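Local coordinates for protein kirola (Actinidia deliciosa, PDB 4IGV) that is a kiwifruit allergen of the ripening-related, PR-10-like family whose biological role is not established but may involve binding small hydrophobic molecules, at residues W116-E121 with N131-F136. Residues are numbered along the deposited sequence; the frame is centred on the assembly and turned at random.
Sequences WTFHYE and NTLMNF
Met134 lays its methyl group over the face of the Phe118 ring, with CE 3.8 Å from the ring centroid and only 7° off the normal, a CH-pi contact made almost exactly above the centre. CG stands anti to the backbone N (chi1 -178°), and bends at chi2 and chi3 turn the chain back to bring this methyl over the ring. Methionine suits the place because its unbranched chain can bend twice while its polarisable sulfur lies beside two aromatics, in oblique Met-aromatic contacts with Phe118 and the five-membered ring of Trp116. Met134 SD also lies 3.7 Å from Trp116 CB. Flat Phe118 offers that methyl a face and the helix backbone an edge: Phe118 CE2 lies 3.5 Å from Met134 N, which sits in the ring plane. Here the start of the long C-terminal helix 131-145 packs against strand 112-122 of the curved antiparallel sheet, residues 131-136 running at 154° to 116-121, as in the helix-grip fold of the Bet v 1 family. Leu133 adds a branched aliphatic end, CD2 coming obliquely to within 3.9 Å of Phe118 CZ, while Phe99 meets Phe118 edge-to-face. The Trp116 indole turns off from residues 131-136 beyond CB, and the NE1 of this buried residue is hydrogen-bonded to Thr141 OG1, farther along the same helix.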
ATOM      1  N   TRP A 116      -1.101  -8.408  -0.212  1.00 12.37           N
ATOM      2  CA  TRP A 116      -1.450  -7.232   0.602  1.00 13.09           C
ATOM      3  C   TRP A 116      -2.037  -7.743   1.927  1.00 13.06           C
ATOM      4  O   TRP A 116      -2.970  -8.573   1.913  1.00 14.02           O
ATOM      5  CB  TRP A 116      -2.524  -6.420  -0.151  1.00 14.07           C
ATOM      6  CG  TRP A 116      -2.011  -5.721  -1.348  1.00 12.16           C
ATOM      7  CD1 TRP A 116      -2.035  -6.185  -2.611  1.00 14.58           C
ATOM      8  CD2 TRP A 116      -1.502  -4.382  -1.416  1.00 12.63           C
ATOM      9  NE1 TRP A 116      -1.470  -5.259  -3.471  1.00 14.85           N
ATOM     10  CE2 TRP A 116      -1.202  -4.123  -2.756  1.00 13.91           C
ATOM     11  CE3 TRP A 116      -1.364  -3.370  -0.495  1.00 14.36           C
ATOM     12  CZ2 TRP A 116      -0.680  -2.911  -3.180  1.00 14.89           C
ATOM     13  CZ3 TRP A 116      -0.838  -2.165  -0.898  1.00 16.70           C
ATOM     14  CH2 TRP A 116      -0.552  -1.922  -2.251  1.00 15.58           C
ATOM     15  N   THR A 117      -1.489  -7.294   3.039  1.00 13.41           N
ATOM     16  CA  THR A 117      -1.978  -7.641   4.335  1.00 14.25           C
ATOM     17  C   THR A 117      -2.284  -6.383   5.111  1.00 14.27           C
ATOM     18  O   THR A 117      -1.417  -5.507   5.224  1.00 14.39           O
ATOM     19  CB  THR A 117      -0.972  -8.537   5.106  1.00 15.48           C
ATOM     20  OG1 THR A 117      -0.677  -9.708   4.398  1.00 16.34           O
ATOM     21  CG2 THR A 117      -1.520  -8.922   6.505  1.00 18.04           C
ATOM     22  N   PHE A 118      -3.470  -6.296   5.690  1.00 14.39           N
ATOM     23  CA  PHE A 118      -3.836  -5.231   6.606  1.00 14.77           C
ATOM     24  C   PHE A 118      -3.948  -5.793   8.003  1.00 15.81           C
ATOM     25  O   PHE A 118      -4.546  -6.838   8.198  1.00 16.33           O
ATOM     26  CB  PHE A 118      -5.194  -4.622   6.292  1.00 14.08           C
ATOM     27  CG  PHE A 118      -5.362  -4.014   4.923  1.00 14.76           C
ATOM     28  CD1 PHE A 118      -4.323  -3.660   4.093  1.00 14.22           C
ATOM     29  CD2 PHE A 118      -6.660  -3.717   4.493  1.00 15.96           C
ATOM     30  CE1 PHE A 118      -4.570  -3.066   2.865  1.00 13.99           C
ATOM     31  CE2 PHE A 118      -6.903  -3.127   3.241  1.00 17.23           C
ATOM     32  CZ  PHE A 118      -5.859  -2.779   2.478  1.00 14.33           C
ATOM     33  N   HIS A 119      -3.369  -5.097   8.978  1.00 15.86           N
ATOM     34  CA  HIS A 119      -3.613  -5.398  10.387  1.00 16.84           C
ATOM     35  C   HIS A 119      -4.141  -4.110  10.977  1.00 17.26           C
ATOM     36  O   HIS A 119      -3.502  -3.057  10.876  1.00 18.02           O
ATOM     37  CB  HIS A 119      -2.328  -5.766  11.119  1.00 17.20           C
ATOM     38  CG  HIS A 119      -1.754  -7.086  10.735  1.00 20.39           C
ATOM     39  ND1 HIS A 119      -2.249  -8.270  11.253  1.00 31.57           N
ATOM     40  CD2 HIS A 119      -0.702  -7.428   9.958  1.00 27.64           C
ATOM     41  CE1 HIS A 119      -1.582  -9.288  10.730  1.00 32.08           C
ATOM     42  NE2 HIS A 119      -0.636  -8.809   9.948  1.00 28.26           N
ATOM     43  N   TYR A 120      -5.294  -4.159  11.616  1.00 19.03           N
ATOM     44  CA  TYR A 120      -5.922  -2.928  12.068  1.00 20.19           C
ATOM     45  C   TYR A 120      -6.675  -3.150  13.362  1.00 21.30           C
ATOM     46  O   TYR A 120      -7.003  -4.285  13.760  1.00 22.45           O
ATOM     47  CB  TYR A 120      -6.912  -2.393  10.999  1.00 20.27           C
ATOM     48  CG  TYR A 120      -7.947  -3.383  10.515  1.00 21.63           C
ATOM     49  CD1 TYR A 120      -9.161  -3.526  11.192  1.00 24.15           C
ATOM     50  CD2 TYR A 120      -7.697  -4.223   9.449  1.00 24.29           C
ATOM     51  CE1 TYR A 120     -10.068  -4.451  10.796  1.00 27.72           C
ATOM     52  CE2 TYR A 120      -8.603  -5.139   9.048  1.00 26.30           C
ATOM     53  CZ  TYR A 120      -9.781  -5.246   9.715  1.00 26.55           C
ATOM     54  OH  TYR A 120     -10.780  -6.157   9.375  1.00 31.73           O
ATOM     55  N   GLU A 121      -6.942  -2.037  14.030  1.00 21.41           N
ATOM     56  CA  GLU A 121      -7.823  -2.035  15.191  1.00 24.09           C
ATOM     57  C   GLU A 121      -8.838  -0.931  15.000  1.00 24.31           C
ATOM     58  O   GLU A 121      -8.446   0.230  14.820  1.00 23.00           O
ATOM     59  CB  GLU A 121      -7.053  -1.856  16.497  1.00 25.55           C
ATOM     60  CG  GLU A 121      -8.019  -1.874  17.699  1.00 29.54           C
ATOM     61  CD  GLU A 121      -7.413  -1.671  19.056  1.00 34.78           C
ATOM     62  OE1 GLU A 121      -6.190  -1.819  19.224  1.00 36.35           O
ATOM     63  OE2 GLU A 121      -8.201  -1.342  19.962  1.00 38.17           O
ATOM     64  N   ASN A 131     -12.746  -3.279   3.374  1.00 21.08           N
ATOM     65  CA  ASN A 131     -12.825  -3.898   2.050  1.00 21.19           C
ATOM     66  C   ASN A 131     -12.604  -2.920   0.911  1.00 19.12           C
ATOM     67  O   ASN A 131     -11.954  -3.251  -0.063  1.00 19.16           O
ATOM     68  CB  ASN A 131     -14.168  -4.641   1.874  1.00 24.19           C
ATOM     69  CG  ASN A 131     -14.229  -5.877   2.754  1.00 29.40           C
ATOM     70  OD1 ASN A 131     -13.492  -6.845   2.523  1.00 35.54           O
ATOM     71  ND2 ASN A 131     -15.043  -5.836   3.768  1.00 36.57           N
ATOM     72  N   THR A 132     -13.118  -1.712   1.050  1.00 20.53           N
ATOM     73  CA  THR A 132     -12.986  -0.729  -0.000  1.00 19.89           C
ATOM     74  C   THR A 132     -11.519  -0.372  -0.184  1.00 17.76           C
ATOM     75  O   THR A 132     -11.044  -0.212  -1.296  1.00 18.23           O
ATOM     76  CB  THR A 132     -13.829   0.547   0.293  1.00 22.30           C
ATOM     77  OG1 THR A 132     -15.231   0.185   0.340  1.00 29.21           O
ATOM     78  CG2 THR A 132     -13.629   1.583  -0.774  1.00 25.92           C
ATOM     79  N   LEU A 133     -10.761  -0.289   0.909  1.00 17.65           N
ATOM     80  CA  LEU A 133      -9.338   0.013   0.798  1.00 16.23           C
ATOM     81  C   LEU A 133      -8.564  -1.149   0.147  1.00 14.83           C
ATOM     82  O   LEU A 133      -7.648  -0.955  -0.642  1.00 14.51           O
ATOM     83  CB  LEU A 133      -8.765   0.332   2.198  1.00 17.15           C
ATOM     84  CG  LEU A 133      -7.346   0.843   2.195  1.00 17.21           C
ATOM     85  CD1 LEU A 133      -7.224   2.242   1.522  1.00 21.88           C
ATOM     86  CD2 LEU A 133      -6.722   0.861   3.590  1.00 18.37           C
ATOM     87  N   MET A 134      -8.945  -2.376   0.499  1.00 15.53           N
ATOM     88  CA  MET A 134      -8.311  -3.523  -0.163  1.00 15.04           C
ATOM     89  C   MET A 134      -8.586  -3.534  -1.660  1.00 15.78           C
ATOM     90  O   MET A 134      -7.668  -3.757  -2.448  1.00 16.04           O
ATOM     91  CB  MET A 134      -8.733  -4.850   0.488  1.00 16.41           C
ATOM     92  CG  MET A 134      -8.050  -6.041  -0.133  1.00 16.00           C
ATOM     93  SD  MET A 134      -6.230  -6.049   0.068  1.00 16.28           S
ATOM     94  CE  MET A 134      -6.111  -6.594   1.752  1.00 17.62           C
ATOM     95  N   ASN A 135      -9.815  -3.251  -2.058  1.00 16.03           N
ATOM     96  CA  ASN A 135     -10.145  -3.173  -3.482  1.00 17.04           C
ATOM     97  C   ASN A 135      -9.299  -2.122  -4.156  1.00 16.29           C
ATOM     98  O   ASN A 135      -8.796  -2.330  -5.252  1.00 16.62           O
ATOM     99  CB  ASN A 135     -11.630  -2.838  -3.675  1.00 18.19           C
ATOM    100  CG  ASN A 135     -12.576  -3.954  -3.203  1.00 21.46           C
ATOM    101  OD1 ASN A 135     -12.196  -5.128  -3.164  1.00 27.95           O
ATOM    102  ND2 ASN A 135     -13.837  -3.578  -2.876  1.00 26.07           N
ATOM    103  N   PHE A 136      -9.086  -1.001  -3.480  1.00 15.50           N
ATOM    104  CA  PHE A 136      -8.261   0.095  -3.981  1.00 15.40           C
ATOM    105  C   PHE A 136      -6.825  -0.347  -4.237  1.00 14.30           C
ATOM    106  O   PHE A 136      -6.210  -0.051  -5.239  1.00 14.77           O
ATOM    107  CB  PHE A 136      -8.448   1.272  -3.006  1.00 16.59           C
ATOM    108  CG  PHE A 136      -7.490   2.435  -3.116  1.00 19.71           C
ATOM    109  CD1 PHE A 136      -7.818   3.583  -3.822  1.00 25.67           C
ATOM    110  CD2 PHE A 136      -6.322   2.393  -2.419  1.00 21.39           C
ATOM    111  CE1 PHE A 136      -6.930   4.667  -3.827  1.00 23.89           C
ATOM    112  CE2 PHE A 136      -5.442   3.454  -2.442  1.00 26.79           C
ATOM    113  CZ  PHE A 136      -5.775   4.580  -3.181  1.00 25.18           C
TER